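Local coordinates for carbohydrate binding module (PDB 2W3J), which probably binds uronic acid sugars as a family 35 carbohydrate binding module, a beta-sandwich that holds two calcium ions, at residues A[33-39]-A[115-119]; A[78-83]-A[95-100]; A[10-15]-A[39-44]. All coordinates share one frame; numbering follows the deposited sequence.

Contact 1: A[33-39]-A[115-119]; sequences TENAVGA and ADGLA. With CA (calcium ion), chain B.
Thr33 meets Leu118 in two ways. Its OG1 accepts the Leu118 N-H at 3.0 Å, a bent bond (139° at the hydrogen), because chi1 of 53° sets the hydroxyl between the backbone N and the carbonyl carbon. The methyl CG2 crosses the leucine side chain at about a right angle, 3.8 Å from Leu118 CD1. Thr33 O binds the calcium ion at 2.5 Å. Four waters and Asp32 OD1 complete the ion's shell, and two of those waters tie the ion to the partner loop, one donating to Leu118 O at 2.7 Å and another lying within hydrogen-bonding reach of both Asp116 O and Leu118 O. The peptide after Glu34 lies against Gly117, whose missing side chain matters: a CB there would clash with Glu34 O and Thr33 OG1. Asn35 OD1 receives a bond of 2.7 Å from a third calcium-bound water. Ala36 begins a type II turn that ends at Ala39; within it Val37 CG2 lies 3.7 Å from Ala115 N. So water-rich a metal shell is consistent with a calcium-dependent sugar site, as in family 35 relatives. The loops link strand 30-32 to 40-47 and 104-112 to 120-126, with Leu118 packed on Leu110 and Ala112 of strand 104-112.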
loop_
_atom_site.group_PDB
_atom_site.type_symbol
_atom_site.label_atom_id
_atom_site.label_comp_id
_atom_site.label_asym_id
_atom_site.label_seq_id
_atom_site.Cartn_x
_atom_site.Cartn_y
_atom_site.Cartn_z
ATOM N N THR A 33 6.521 8.113 -4.201
ATOM C CA THR A 33 7.493 8.387 -3.149
ATOM C C THR A 33 8.773 8.950 -3.740
ATOM O O THR A 33 9.037 8.784 -4.941
ATOM C CB THR A 33 7.921 7.081 -2.425
ATOM O OG1 THR A 33 8.356 6.141 -3.404
ATOM C CG2 THR A 33 6.752 6.454 -1.681
ATOM N N GLU A 34 9.583 9.572 -2.882
ATOM C CA GLU A 34 10.937 9.865 -3.314
ATOM C C GLU A 34 11.720 8.562 -3.544
ATOM O O GLU A 34 11.309 7.451 -3.137
ATOM C CB GLU A 34 11.643 10.790 -2.317
ATOM C CG GLU A 34 12.285 10.069 -1.155
ATOM C CD GLU A 34 11.275 9.472 -0.167
ATOM O OE1 GLU A 34 11.733 8.892 0.856
ATOM O OE2 GLU A 34 10.037 9.584 -0.399
ATOM N N ASN A 35 12.836 8.684 -4.256
ATOM C CA ASN A 35 13.641 7.517 -4.556
ATOM C C ASN A 35 14.627 7.304 -3.405
ATOM O O ASN A 35 15.770 7.805 -3.424
ATOM C CB ASN A 35 14.398 7.700 -5.874
ATOM C CG ASN A 35 13.481 7.871 -7.046
ATOM O OD1 ASN A 35 12.347 7.384 -7.044
ATOM N ND2 ASN A 35 13.954 8.580 -8.065
ATOM N N ALA A 36 14.188 6.590 -2.375
ATOM C CA ALA A 36 15.041 6.399 -1.212
ATOM C C ALA A 36 14.677 5.087 -0.507
ATOM O O ALA A 36 13.515 4.700 -0.440
ATOM C CB ALA A 36 14.897 7.559 -0.233
ATOM N N VAL A 37 15.694 4.417 0.028
ATOM C CA VAL A 37 15.463 3.289 0.910
ATOM C C VAL A 37 14.641 3.750 2.073
ATOM O O VAL A 37 14.864 4.844 2.612
ATOM C CB VAL A 37 16.815 2.728 1.438
ATOM C CG1 VAL A 37 16.544 1.686 2.510
ATOM C CG2 VAL A 37 17.564 2.127 0.285
ATOM N N GLY A 38 13.646 2.935 2.458
ATOM C CA GLY A 38 12.815 3.289 3.601
ATOM C C GLY A 38 11.616 4.195 3.303
ATOM O O GLY A 38 10.852 4.518 4.198
ATOM N N ALA A 39 11.496 4.688 2.066
ATOM C CA ALA A 39 10.305 5.463 1.699
ATOM C C ALA A 39 9.071 4.592 2.043
ATOM O O ALA A 39 9.037 3.411 1.717
ATOM C CB ALA A 39 10.310 5.793 0.221
ATOM N N ALA A 115 16.796 1.896 -3.354
ATOM C CA ALA A 115 16.889 3.304 -3.628
ATOM C C ALA A 115 15.915 3.794 -4.693
ATOM O O ALA A 115 15.856 4.991 -4.953
ATOM C CB ALA A 115 18.338 3.675 -4.019
ATOM N N ASP A 116 15.183 2.900 -5.343
ATOM C CA ASP A 116 14.150 3.348 -6.263
ATOM C C ASP A 116 12.850 3.695 -5.549
ATOM O O ASP A 116 11.871 4.069 -6.199
ATOM C CB ASP A 116 13.875 2.286 -7.323
ATOM C CG ASP A 116 14.943 2.251 -8.406
ATOM O OD1 ASP A 116 15.851 3.123 -8.377
ATOM O OD2 ASP A 116 14.852 1.359 -9.284
ATOM N N GLY A 117 12.836 3.594 -4.220
ATOM C CA GLY A 117 11.599 3.856 -3.450
ATOM C C GLY A 117 10.483 2.868 -3.741
ATOM O O GLY A 117 10.715 1.745 -4.210
ATOM N N LEU A 118 9.237 3.268 -3.438
ATOM C CA LEU A 118 8.103 2.428 -3.799
ATOM C C LEU A 118 7.673 2.601 -5.260
ATOM O O LEU A 118 7.939 3.633 -5.884
ATOM C CB LEU A 118 6.908 2.760 -2.897
ATOM C CG LEU A 118 7.145 2.576 -1.382
ATOM C CD1 LEU A 118 5.880 2.966 -0.592
ATOM C CD2 LEU A 118 7.510 1.078 -1.138
ATOM N N ALA A 119 7.024 1.574 -5.799
ATOM C CA ALA A 119 6.182 1.746 -6.986
ATOM C C ALA A 119 5.148 2.830 -6.659
ATOM O O ALA A 119 4.935 3.190 -5.492
ATOM C CB ALA A 119 5.478 0.450 -7.324
HETATM CA CA CA B . 8.436 7.506 -6.951
HETATM O O HOH W 1 6.698 5.961 -6.275
HETATM O O HOH W 2 9.866 5.877 -5.888
HETATM O O HOH W 3 10.199 8.580 -8.092
HETATM O O HOH W 4 7.648 6.672 -9.217
#

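Contact 2: A[78-83]-A[95-100]; sequences IKTLDF and VNVDIP
Val95 packs against Leu81 and Phe83 where two edge strands of the beta-sandwich lie side by side. Strand 93-101 borders the four-stranded sheet and strand 76-81 belongs to the other sheet; the short segments run antiparallel at 165°, and their axes come no nearer than 7.8 Å. That spacing is too wide for backbone pairing, so side chains and one water join the strands and close this flank of the sandwich. With chi1 at 56°, Val95 places CG1 between the backbone N and the carbonyl carbon, the position from which it touches both partners: Leu81 CD1 is 3.8 Å from CG1, and Phe83 CE1 is 3.9 Å from it. The other methyl, CG2, packs on both methyls of Leu81. The Phe83 side chain crosses that of Val95 at about a right angle, and its ring also meets Phe59 edge-to-face. At Asn96 the link is polar. A water donates to Asn96 O at 2.7 Å and accepts from Lys79 NZ, which reaches it in the modelled conformer through a fully extended side chain. Val97 returns to the apolar seam, its CB 4.1 Å from Leu81 CD1. Asp98 contributes its carbonyl, O lying 3.7 Å from Ile78 CG2, while its carboxylate OD1 is hydrogen-bonded to Thr54 OG1 of strand 51-60. The Ile99 side chain leads away, toward Val73 and Ile108 in the sandwich interior. Facing these residues, Ile78 and Lys79 form a classic beta bulge opposite Val71, and both turn their CB atoms toward strand 93-101. The seam finishes at Pro100, where Ile78 CD1 touches ring atom CG at 3.8 Å.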
loop_
_atom_site.group_PDB
_atom_site.type_symbol
_atom_site.label_atom_id
_atom_site.label_comp_id
_atom_site.label_asym_id
_atom_site.label_seq_id
_atom_site.Cartn_x
_atom_site.Cartn_y
_atom_site.Cartn_z
ATOM N N ILE A 78 6.040 -8.561 7.630
ATOM C CA ILE A 78 5.268 -9.720 7.231
ATOM C C ILE A 78 5.834 -10.393 6.003
ATOM O O ILE A 78 6.011 -11.614 5.970
ATOM C CB ILE A 78 3.766 -9.356 6.986
ATOM C CG1 ILE A 78 3.136 -8.743 8.241
ATOM C CG2 ILE A 78 2.980 -10.563 6.486
ATOM C CD1 ILE A 78 3.317 -9.596 9.502
ATOM N N LYS A 79 6.113 -9.623 4.959
ATOM C CA LYS A 79 6.583 -10.200 3.712
ATOM C C LYS A 79 7.171 -9.117 2.816
ATOM O O LYS A 79 6.744 -7.964 2.871
ATOM C CB LYS A 79 5.440 -10.883 2.962
ATOM C CG LYS A 79 5.936 -11.654 1.756
ATOM C CD LYS A 79 4.850 -12.406 1.063
ATOM C CE LYS A 79 5.394 -13.034 -0.201
ATOM N NZ LYS A 79 4.355 -13.831 -0.905
ATOM N N THR A 80 8.136 -9.498 1.988
ATOM C CA THR A 80 8.705 -8.565 1.013
ATOM C C THR A 80 8.112 -8.906 -0.313
ATOM O O THR A 80 8.096 -10.070 -0.690
ATOM C CB THR A 80 10.235 -8.666 0.934
ATOM O OG1 THR A 80 10.759 -8.281 2.200
ATOM C CG2 THR A 80 10.767 -7.689 -0.139
ATOM N N LEU A 81 7.567 -7.893 -0.998
ATOM C CA LEU A 81 6.933 -8.059 -2.286
ATOM C C LEU A 81 7.839 -7.427 -3.337
ATOM O O LEU A 81 8.551 -6.480 -3.045
ATOM C CB LEU A 81 5.562 -7.354 -2.317
ATOM C CG LEU A 81 4.521 -7.831 -1.293
ATOM C CD1 LEU A 81 3.183 -7.080 -1.455
ATOM C CD2 LEU A 81 4.334 -9.307 -1.459
ATOM N N ASP A 82 7.797 -7.959 -4.544
ATOM C CA ASP A 82 8.728 -7.567 -5.608
ATOM C C ASP A 82 8.338 -6.232 -6.293
ATOM O O ASP A 82 9.206 -5.413 -6.587
ATOM C CB ASP A 82 8.750 -8.666 -6.664
ATOM C CG ASP A 82 9.945 -8.563 -7.599
ATOM O OD1 ASP A 82 11.092 -8.405 -7.097
ATOM O OD2 ASP A 82 9.727 -8.638 -8.851
ATOM N N PHE A 83 7.038 -6.055 -6.588
ATOM C CA PHE A 83 6.597 -4.887 -7.393
ATOM C C PHE A 83 7.368 -4.742 -8.704
ATOM O O PHE A 83 8.098 -3.778 -8.919
ATOM C CB PHE A 83 6.709 -3.597 -6.582
ATOM C CG PHE A 83 5.783 -3.546 -5.400
ATOM C CD1 PHE A 83 4.445 -3.140 -5.554
ATOM C CD2 PHE A 83 6.235 -3.883 -4.142
ATOM C CE1 PHE A 83 3.576 -3.073 -4.430
ATOM C CE2 PHE A 83 5.372 -3.850 -3.036
ATOM C CZ PHE A 83 4.045 -3.444 -3.187
ATOM N N VAL A 95 -0.877 -6.826 -6.569
ATOM C CA VAL A 95 -0.200 -7.918 -5.883
ATOM C C VAL A 95 -1.004 -8.221 -4.637
ATOM O O VAL A 95 -1.462 -7.309 -3.954
ATOM C CB VAL A 95 1.270 -7.585 -5.541
ATOM C CG1 VAL A 95 1.415 -6.300 -4.710
ATOM C CG2 VAL A 95 1.956 -8.791 -4.819
ATOM N N ASN A 96 -1.188 -9.504 -4.350
ATOM C CA ASN A 96 -1.926 -9.912 -3.151
ATOM C C ASN A 96 -0.956 -10.285 -2.041
ATOM O O ASN A 96 0.137 -10.791 -2.304
ATOM C CB ASN A 96 -2.828 -11.118 -3.455
ATOM C CG ASN A 96 -4.027 -10.756 -4.294
ATOM O OD1 ASN A 96 -4.466 -9.601 -4.323
ATOM N ND2 ASN A 96 -4.573 -11.740 -4.984
ATOM N N VAL A 97 -1.332 -10.012 -0.800
ATOM C CA VAL A 97 -0.504 -10.419 0.325
ATOM C C VAL A 97 -1.434 -10.737 1.495
ATOM O O VAL A 97 -2.389 -9.993 1.773
ATOM C CB VAL A 97 0.537 -9.337 0.684
ATOM C CG1 VAL A 97 -0.137 -8.026 1.075
ATOM C CG2 VAL A 97 1.479 -9.793 1.793
ATOM N N ASP A 98 -1.173 -11.858 2.167
ATOM C CA ASP A 98 -1.935 -12.203 3.361
ATOM C C ASP A 98 -1.359 -11.526 4.591
ATOM O O ASP A 98 -0.135 -11.552 4.833
ATOM C CB ASP A 98 -1.994 -13.715 3.541
ATOM C CG ASP A 98 -2.883 -14.389 2.487
ATOM O OD1 ASP A 98 -3.688 -13.684 1.835
ATOM O OD2 ASP A 98 -2.765 -15.623 2.297
ATOM N N ILE A 99 -2.224 -10.912 5.378
ATOM C CA ILE A 99 -1.764 -10.200 6.550
ATOM C C ILE A 99 -2.558 -10.584 7.815
ATOM O O ILE A 99 -3.797 -10.681 7.779
ATOM C CB ILE A 99 -1.812 -8.672 6.330
ATOM C CG1 ILE A 99 -3.235 -8.202 6.002
ATOM C CG2 ILE A 99 -0.890 -8.263 5.178
ATOM C CD1 ILE A 99 -3.388 -6.653 6.018
ATOM N N PRO A 100 -1.845 -10.799 8.931
ATOM C CA PRO A 100 -2.507 -11.080 10.199
ATOM C C PRO A 100 -2.998 -9.798 10.832
ATOM O O PRO A 100 -2.220 -8.882 11.079
ATOM C CB PRO A 100 -1.388 -11.716 11.050
ATOM C CG PRO A 100 -0.097 -11.055 10.518
ATOM C CD PRO A 100 -0.366 -10.881 9.023
HETATM O O HOH W 5 2.204 -12.236 -1.326
#

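Contact 3: A[10-15]-A[39-44]; sequences GFCSNS and ASIVWS
Val42 O is gripped by two successive N-H groups: Cys12 N donates at 2.8 Å, and Ser13 N adds a weak bond at 3.4 Å. This double grip is the signature of a classic beta bulge, which shifts the antiparallel register by one between the Phe11-Trp43 and Ser13-Val42 pairs. Backbone bonds continue on both sides, from Ser44 N to Gly10 O and from Val42 N to Ser13 O. At the far end Ser15 N donates to Ser40 O, and in the modelled conformer Ser15 OG accepts from Ser40 N in a nearly straight bond of 3.1 Å (173°).

The Phe11, Ile41 and Trp43 side chains gather on one face. A chi1 of -179° swings the Phe11 ring across to the neighbouring strand, where its edge meets the face of the Trp43 five-membered ring in an offset edge-to-face pair, centroids 5.5 Å apart and planes at 80°. Ile41 CG2 lies 3.4 Å above the indole plane, toward its rim, and 3.6 Å from Phe11 CE1. With an alanine at Trp43, the Phe11 edge and Ile41 CG2 would probably lose the indole face they pack on, opening a gap beside Ile108 and Ile124. That face is largely apolar, though Asn14 shares it; the other carries Val42 beside Ser13, whose hydroxyl shares a water with Ser40 OG. Apolar burial and water-bridged polarity thus both hold the pair, without a strict division by face.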
loop_
_atom_site.group_PDB
_atom_site.type_symbol
_atom_site.label_atom_id
_atom_site.label_comp_id
_atom_site.label_asym_id
_atom_site.label_seq_id
_atom_site.Cartn_x
_atom_site.Cartn_y
_atom_site.Cartn_z
ATOM N N GLY A 10 -8.309 6.530 6.953
ATOM C CA GLY A 10 -7.606 5.249 6.938
ATOM C C GLY A 10 -6.199 5.451 6.359
ATOM O O GLY A 10 -5.332 4.599 6.530
ATOM N N PHE A 11 -5.987 6.571 5.677
ATOM C CA PHE A 11 -4.662 6.885 5.116
ATOM C C PHE A 11 -3.923 7.818 6.051
ATOM O O PHE A 11 -4.428 8.881 6.365
ATOM C CB PHE A 11 -4.794 7.536 3.738
ATOM C CG PHE A 11 -3.465 7.846 3.104
ATOM C CD1 PHE A 11 -2.799 6.864 2.377
ATOM C CD2 PHE A 11 -2.887 9.099 3.246
ATOM C CE1 PHE A 11 -1.561 7.119 1.790
ATOM C CE2 PHE A 11 -1.625 9.359 2.652
ATOM C CZ PHE A 11 -0.982 8.343 1.936
ATOM N N CYS A 12 -2.728 7.433 6.499
ATOM C CA CYS A 12 -2.029 8.204 7.531
ATOM C C CYS A 12 -0.938 9.109 7.004
ATOM O O CYS A 12 -0.908 10.295 7.326
ATOM C CB CYS A 12 -1.410 7.276 8.577
ATOM S SG CYS A 12 -2.665 6.202 9.341
ATOM N N SER A 13 -0.015 8.548 6.247
ATOM C CA SER A 13 1.165 9.326 5.847
ATOM C C SER A 13 1.831 8.658 4.666
ATOM O O SER A 13 1.627 7.478 4.388
ATOM C CB SER A 13 2.179 9.465 7.025
ATOM O OG SER A 13 2.721 8.208 7.379
ATOM N N ASN A 14 2.656 9.435 3.968
ATOM C CA ASN A 14 3.448 8.900 2.873
ATOM C C ASN A 14 4.702 9.732 2.705
ATOM O O ASN A 14 4.682 10.967 2.898
ATOM C CB ASN A 14 2.697 8.954 1.520
ATOM C CG ASN A 14 2.270 10.370 1.127
ATOM O OD1 ASN A 14 1.317 10.900 1.678
ATOM N ND2 ASN A 14 2.951 10.971 0.130
ATOM N N SER A 15 5.759 9.048 2.323
ATOM C CA SER A 15 6.926 9.728 1.782
ATOM C C SER A 15 6.588 10.312 0.418
ATOM O O SER A 15 5.666 9.857 -0.271
ATOM C CB SER A 15 8.069 8.724 1.652
ATOM O OG SER A 15 8.402 8.251 2.936
ATOM N N ALA A 39 11.496 4.688 2.066
ATOM C CA ALA A 39 10.305 5.463 1.699
ATOM C C ALA A 39 9.071 4.592 2.043
ATOM O O ALA A 39 9.037 3.411 1.717
ATOM C CB ALA A 39 10.310 5.793 0.221
ATOM N N SER A 40 8.076 5.221 2.667
ATOM C CA SER A 40 6.944 4.482 3.231
ATOM C C SER A 40 5.577 5.089 3.012
ATOM O O SER A 40 5.430 6.280 2.734
ATOM C CB SER A 40 7.123 4.331 4.744
ATOM O OG SER A 40 7.076 5.584 5.406
ATOM N N ILE A 41 4.562 4.245 3.207
ATOM C CA ILE A 41 3.175 4.679 3.265
ATOM C C ILE A 41 2.592 3.957 4.478
ATOM O O ILE A 41 2.948 2.790 4.736
ATOM C CB ILE A 41 2.418 4.221 2.039
ATOM C CG1 ILE A 41 2.991 4.879 0.795
ATOM C CG2 ILE A 41 0.929 4.605 2.205
ATOM C CD1 ILE A 41 2.400 4.262 -0.535
ATOM N N VAL A 42 1.732 4.654 5.224
ATOM C CA VAL A 42 1.116 4.089 6.435
ATOM C C VAL A 42 -0.390 4.240 6.362
ATOM O O VAL A 42 -0.901 5.320 6.031
ATOM C CB VAL A 42 1.612 4.838 7.692
ATOM C CG1 VAL A 42 0.937 4.286 8.954
ATOM C CG2 VAL A 42 3.155 4.706 7.806
ATOM N N TRP A 43 -1.092 3.162 6.716
ATOM C CA TRP A 43 -2.552 3.138 6.784
ATOM C C TRP A 43 -2.991 2.670 8.176
ATOM O O TRP A 43 -2.186 2.072 8.924
ATOM C CB TRP A 43 -3.100 2.125 5.799
ATOM C CG TRP A 43 -2.840 2.420 4.314
ATOM C CD1 TRP A 43 -3.617 3.188 3.480
ATOM C CD2 TRP A 43 -1.774 1.899 3.518
ATOM N NE1 TRP A 43 -3.093 3.148 2.190
ATOM C CE2 TRP A 43 -1.969 2.363 2.193
ATOM C CE3 TRP A 43 -0.693 1.044 3.784
ATOM C CZ2 TRP A 43 -1.114 2.025 1.150
ATOM C CZ3 TRP A 43 0.167 0.709 2.734
ATOM C CH2 TRP A 43 -0.047 1.211 1.434
ATOM N N SER A 44 -4.257 2.938 8.512
ATOM C CA SER A 44 -4.816 2.493 9.814
ATOM C C SER A 44 -6.196 1.910 9.535
ATOM O O SER A 44 -7.013 2.542 8.855
ATOM C CB SER A 44 -4.956 3.688 10.758
ATOM O OG SER A 44 -5.473 3.314 12.057
HETATM O O HOH W 6 5.064 7.547 5.770
#

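In the fold
Contacts 1 and 3 are continuous: they share Ala39, where the calcium loop passes into strand 40-47, and their centres are 13 Å apart. Leu118 CD1 touches Ile41 CD1 at 3.7 Å, so the loop packs directly onto the core side of the strand pair. Contact 2 lies on the opposite side of the chain's centre from contact 3, about 8 Å away at the nearest atoms, although both reach the same sheet. It meets contact 1 through Phe83 CD1 and Ala119 CB, 4.1 Å apart, with centres 17 Å apart. The Thr33 calcium belongs to contact 1; the second ion, bound by Glu5, Glu6, Thr26, Gly29 and Asp122, is about 13 Å from the Leu118 side chain.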